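Local coordinates for adhesion and penetration protein autotransporter (Haemophilus influenzae, PDB 3SYJ) that promotes bacterial aggregation and adherence to host cells through its secreted passenger domain, which also carries a probable serine protease, at residues Gly192-Gly197 / Glu248-Leu253. Residues are numbered along the deposited sequence; the frame is centred on the assembly and turned at random.
Sequences GYSYLG and ENGFQL
Five backbone hydrogen bonds join 192-197 and 248-253 as antiparallel strands. S194 and F251 form one hydrogen-bonded pair (S194 N to F251 O 3.0 Å, F251 N to S194 O 2.7 Å), L196 and N249 the next (L196 N to N249 O 2.9 Å, N249 N to L196 O 2.7 Å). L253 N adds a bond to G192 O (3.1 Å), and a water donates to both G192 O and L253 O (2.7 Å each). Y193–Q252 and Y195–G250 are the non-hydrogen-bonded pairs, with CA atoms 4.7 and 4.3 Å apart; here CA-H...O contacts run from Y193 CA to F251 O and from Y195 CA to N249 O (both 3.2 Å). G192 begins the segment at phi/psi 92/6, a conformation that favours glycine. On the buried face, L196 (mt) sets CD1 3.6 Å from CE2 of F251 (chi1 m), and S194 CB lies 4.2 Å from L253 CD2. On the other face the Y195 ring, chi1 m, leans over its partner, CD1 3.3 Å from G250 CA; a CB on G250 would clash with it. E248 forms a salt bridge with R187. The strand axes run 4.6 Å apart at 154° within the antiparallel sheet of the S6 peptidase domain, a chymotrypsin-like (clan PA) fold whose presumed nucleophile is S218. Strand 186-190 flanks 193-196, and 231-238 flanks 249-253, with L238 against F251.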
ATOM      1  N   GLY A 192      70.987  16.178 -28.628  1.00 32.22           N
ATOM      2  CA  GLY A 192      70.774  17.090 -27.517  1.00 29.60           C
ATOM      3  C   GLY A 192      69.749  18.184 -27.747  1.00 26.48           C
ATOM      4  O   GLY A 192      69.583  19.067 -26.902  1.00 27.24           O
ATOM      5  N   TYR A 193      69.050  18.134 -28.876  1.00 26.86           N
ATOM      6  CA  TYR A 193      68.151  19.227 -29.231  1.00 27.95           C
ATOM      7  C   TYR A 193      67.003  18.825 -30.152  1.00 27.72           C
ATOM      8  O   TYR A 193      67.018  17.770 -30.778  1.00 26.32           O
ATOM      9  CB  TYR A 193      68.939  20.362 -29.885  1.00 27.67           C
ATOM     10  CG  TYR A 193      69.376  20.044 -31.305  1.00 36.91           C
ATOM     11  CD1 TYR A 193      68.551  20.331 -32.388  1.00 31.18           C
ATOM     12  CD2 TYR A 193      70.610  19.456 -31.561  1.00 33.45           C
ATOM     13  CE1 TYR A 193      68.941  20.044 -33.684  1.00 34.79           C
ATOM     14  CE2 TYR A 193      71.011  19.162 -32.857  1.00 32.67           C
ATOM     15  CZ  TYR A 193      70.170  19.458 -33.914  1.00 38.72           C
ATOM     16  OH  TYR A 193      70.561  19.167 -35.201  1.00 33.75           O
ATOM     17  N   SER A 194      66.007  19.694 -30.221  1.00 25.79           N
ATOM     18  CA  SER A 194      64.906  19.537 -31.149  1.00 24.76           C
ATOM     19  C   SER A 194      64.335  20.922 -31.461  1.00 27.18           C
ATOM     20  O   SER A 194      64.286  21.796 -30.593  1.00 23.53           O
ATOM     21  CB  SER A 194      63.837  18.616 -30.558  1.00 25.17           C
ATOM     22  OG  SER A 194      62.852  18.274 -31.522  1.00 23.83           O
ATOM     23  N   TYR A 195      63.945  21.127 -32.715  1.00 28.49           N
ATOM     24  CA  TYR A 195      63.272  22.354 -33.122  1.00 25.78           C
ATOM     25  C   TYR A 195      61.813  22.046 -33.449  1.00 25.55           C
ATOM     26  O   TYR A 195      61.511  21.067 -34.132  1.00 24.71           O
ATOM     27  CB  TYR A 195      63.957  22.977 -34.345  1.00 27.81           C
ATOM     28  CG  TYR A 195      65.242  23.717 -34.042  1.00 24.58           C
ATOM     29  CD1 TYR A 195      65.220  24.980 -33.473  1.00 26.51           C
ATOM     30  CD2 TYR A 195      66.476  23.158 -34.342  1.00 24.89           C
ATOM     31  CE1 TYR A 195      66.392  25.666 -33.200  1.00 25.92           C
ATOM     32  CE2 TYR A 195      67.655  23.832 -34.072  1.00 23.18           C
ATOM     33  CZ  TYR A 195      67.610  25.087 -33.500  1.00 31.49           C
ATOM     34  OH  TYR A 195      68.780  25.772 -33.229  1.00 29.98           O
ATOM     35  N   LEU A 196      60.910  22.880 -32.952  1.00 21.46           N
ATOM     36  CA  LEU A 196      59.501  22.757 -33.283  1.00 20.53           C
ATOM     37  C   LEU A 196      59.012  24.105 -33.783  1.00 23.97           C
ATOM     38  O   LEU A 196      59.349  25.153 -33.224  1.00 23.42           O
ATOM     39  CB  LEU A 196      58.692  22.306 -32.066  1.00 19.15           C
ATOM     40  CG  LEU A 196      59.217  21.109 -31.268  1.00 22.24           C
ATOM     41  CD1 LEU A 196      58.382  20.886 -30.008  1.00 18.45           C
ATOM     42  CD2 LEU A 196      59.269  19.832 -32.122  1.00 20.97           C
ATOM     43  N   GLY A 197      58.217  24.086 -34.842  1.00 24.10           N
ATOM     44  CA  GLY A 197      57.813  25.324 -35.478  1.00 24.20           C
ATOM     45  C   GLY A 197      56.765  25.115 -36.542  1.00 22.58           C
ATOM     46  O   GLY A 197      56.545  24.004 -37.009  1.00 20.68           O
ATOM     47  N   GLU A 248      58.652  29.560 -34.442  1.00 35.03           N
ATOM     48  CA  GLU A 248      59.568  28.426 -34.284  1.00 38.75           C
ATOM     49  C   GLU A 248      60.455  28.490 -33.024  1.00 30.71           C
ATOM     50  O   GLU A 248      60.846  29.567 -32.578  1.00 30.30           O
ATOM     51  CB  GLU A 248      60.418  28.260 -35.546  1.00 37.87           C
ATOM     52  CG  GLU A 248      61.370  27.096 -35.512  1.00 35.46           C
ATOM     53  CD  GLU A 248      62.508  27.289 -36.492  1.00 59.01           C
ATOM     54  OE1 GLU A 248      63.121  28.383 -36.468  1.00 52.00           O
ATOM     55  OE2 GLU A 248      62.780  26.357 -37.283  1.00 53.72           O
ATOM     56  N   ASN A 249      60.774  27.327 -32.459  1.00 25.37           N
ATOM     57  CA  ASN A 249      61.568  27.289 -31.227  1.00 23.87           C
ATOM     58  C   ASN A 249      62.553  26.126 -31.152  1.00 22.80           C
ATOM     59  O   ASN A 249      62.262  25.021 -31.606  1.00 23.10           O
ATOM     60  CB  ASN A 249      60.660  27.252 -29.990  1.00 22.96           C
ATOM     61  CG  ASN A 249      59.762  28.461 -29.881  1.00 22.30           C
ATOM     62  OD1 ASN A 249      60.217  29.564 -29.572  1.00 23.79           O
ATOM     63  ND2 ASN A 249      58.469  28.258 -30.111  1.00 22.79           N
ATOM     64  N   GLY A 250      63.716  26.379 -30.560  1.00 20.87           N
ATOM     65  CA  GLY A 250      64.669  25.318 -30.284  1.00 28.06           C
ATOM     66  C   GLY A 250      64.566  24.859 -28.841  1.00 27.83           C
ATOM     67  O   GLY A 250      64.343  25.670 -27.938  1.00 28.44           O
ATOM     68  N   PHE A 251      64.732  23.559 -28.626  1.00 25.50           N
ATOM     69  CA  PHE A 251      64.651  22.976 -27.292  1.00 21.33           C
ATOM     70  C   PHE A 251      65.900  22.193 -26.965  1.00 23.07           C
ATOM     71  O   PHE A 251      66.387  21.418 -27.784  1.00 27.16           O
ATOM     72  CB  PHE A 251      63.438  22.048 -27.189  1.00 19.07           C
ATOM     73  CG  PHE A 251      62.136  22.763 -27.318  1.00 19.23           C
ATOM     74  CD1 PHE A 251      61.513  23.286 -26.203  1.00 17.41           C
ATOM     75  CD2 PHE A 251      61.554  22.952 -28.563  1.00 22.50           C
ATOM     76  CE1 PHE A 251      60.323  23.960 -26.317  1.00 21.18           C
ATOM     77  CE2 PHE A 251      60.359  23.628 -28.689  1.00 20.26           C
ATOM     78  CZ  PHE A 251      59.742  24.137 -27.563  1.00 20.75           C
ATOM     79  N   GLN A 252      66.418  22.397 -25.762  1.00 21.22           N
ATOM     80  CA  GLN A 252      67.465  21.530 -25.242  1.00 28.10           C
ATOM     81  C   GLN A 252      66.813  20.309 -24.584  1.00 23.19           C
ATOM     82  O   GLN A 252      66.030  20.452 -23.643  1.00 21.81           O
ATOM     83  CB  GLN A 252      68.319  22.285 -24.228  1.00 23.41           C
ATOM     84  CG  GLN A 252      69.156  23.386 -24.844  1.00 26.04           C
ATOM     85  CD  GLN A 252      70.177  22.849 -25.813  1.00 24.28           C
ATOM     86  OE1 GLN A 252      70.080  23.074 -27.015  1.00 32.38           O
ATOM     87  NE2 GLN A 252      71.158  22.124 -25.299  1.00 26.14           N
ATOM     88  N   LEU A 253      67.117  19.117 -25.091  1.00 21.53           N
ATOM     89  CA  LEU A 253      66.560  17.890 -24.528  1.00 22.96           C
ATOM     90  C   LEU A 253      66.985  17.724 -23.067  1.00 22.16           C
ATOM     91  O   LEU A 253      68.028  18.228 -22.662  1.00 20.07           O
ATOM     92  CB  LEU A 253      66.981  16.671 -25.356  1.00 24.50           C
ATOM     93  CG  LEU A 253      66.546  16.660 -26.829  1.00 26.55           C
ATOM     94  CD1 LEU A 253      67.003  15.377 -27.507  1.00 30.97           C
ATOM     95  CD2 LEU A 253      65.043  16.825 -26.980  1.00 24.05           C
TER
HETATM   96  O   HOH W   1      70.152  18.863 -24.270  1.00 23.87           O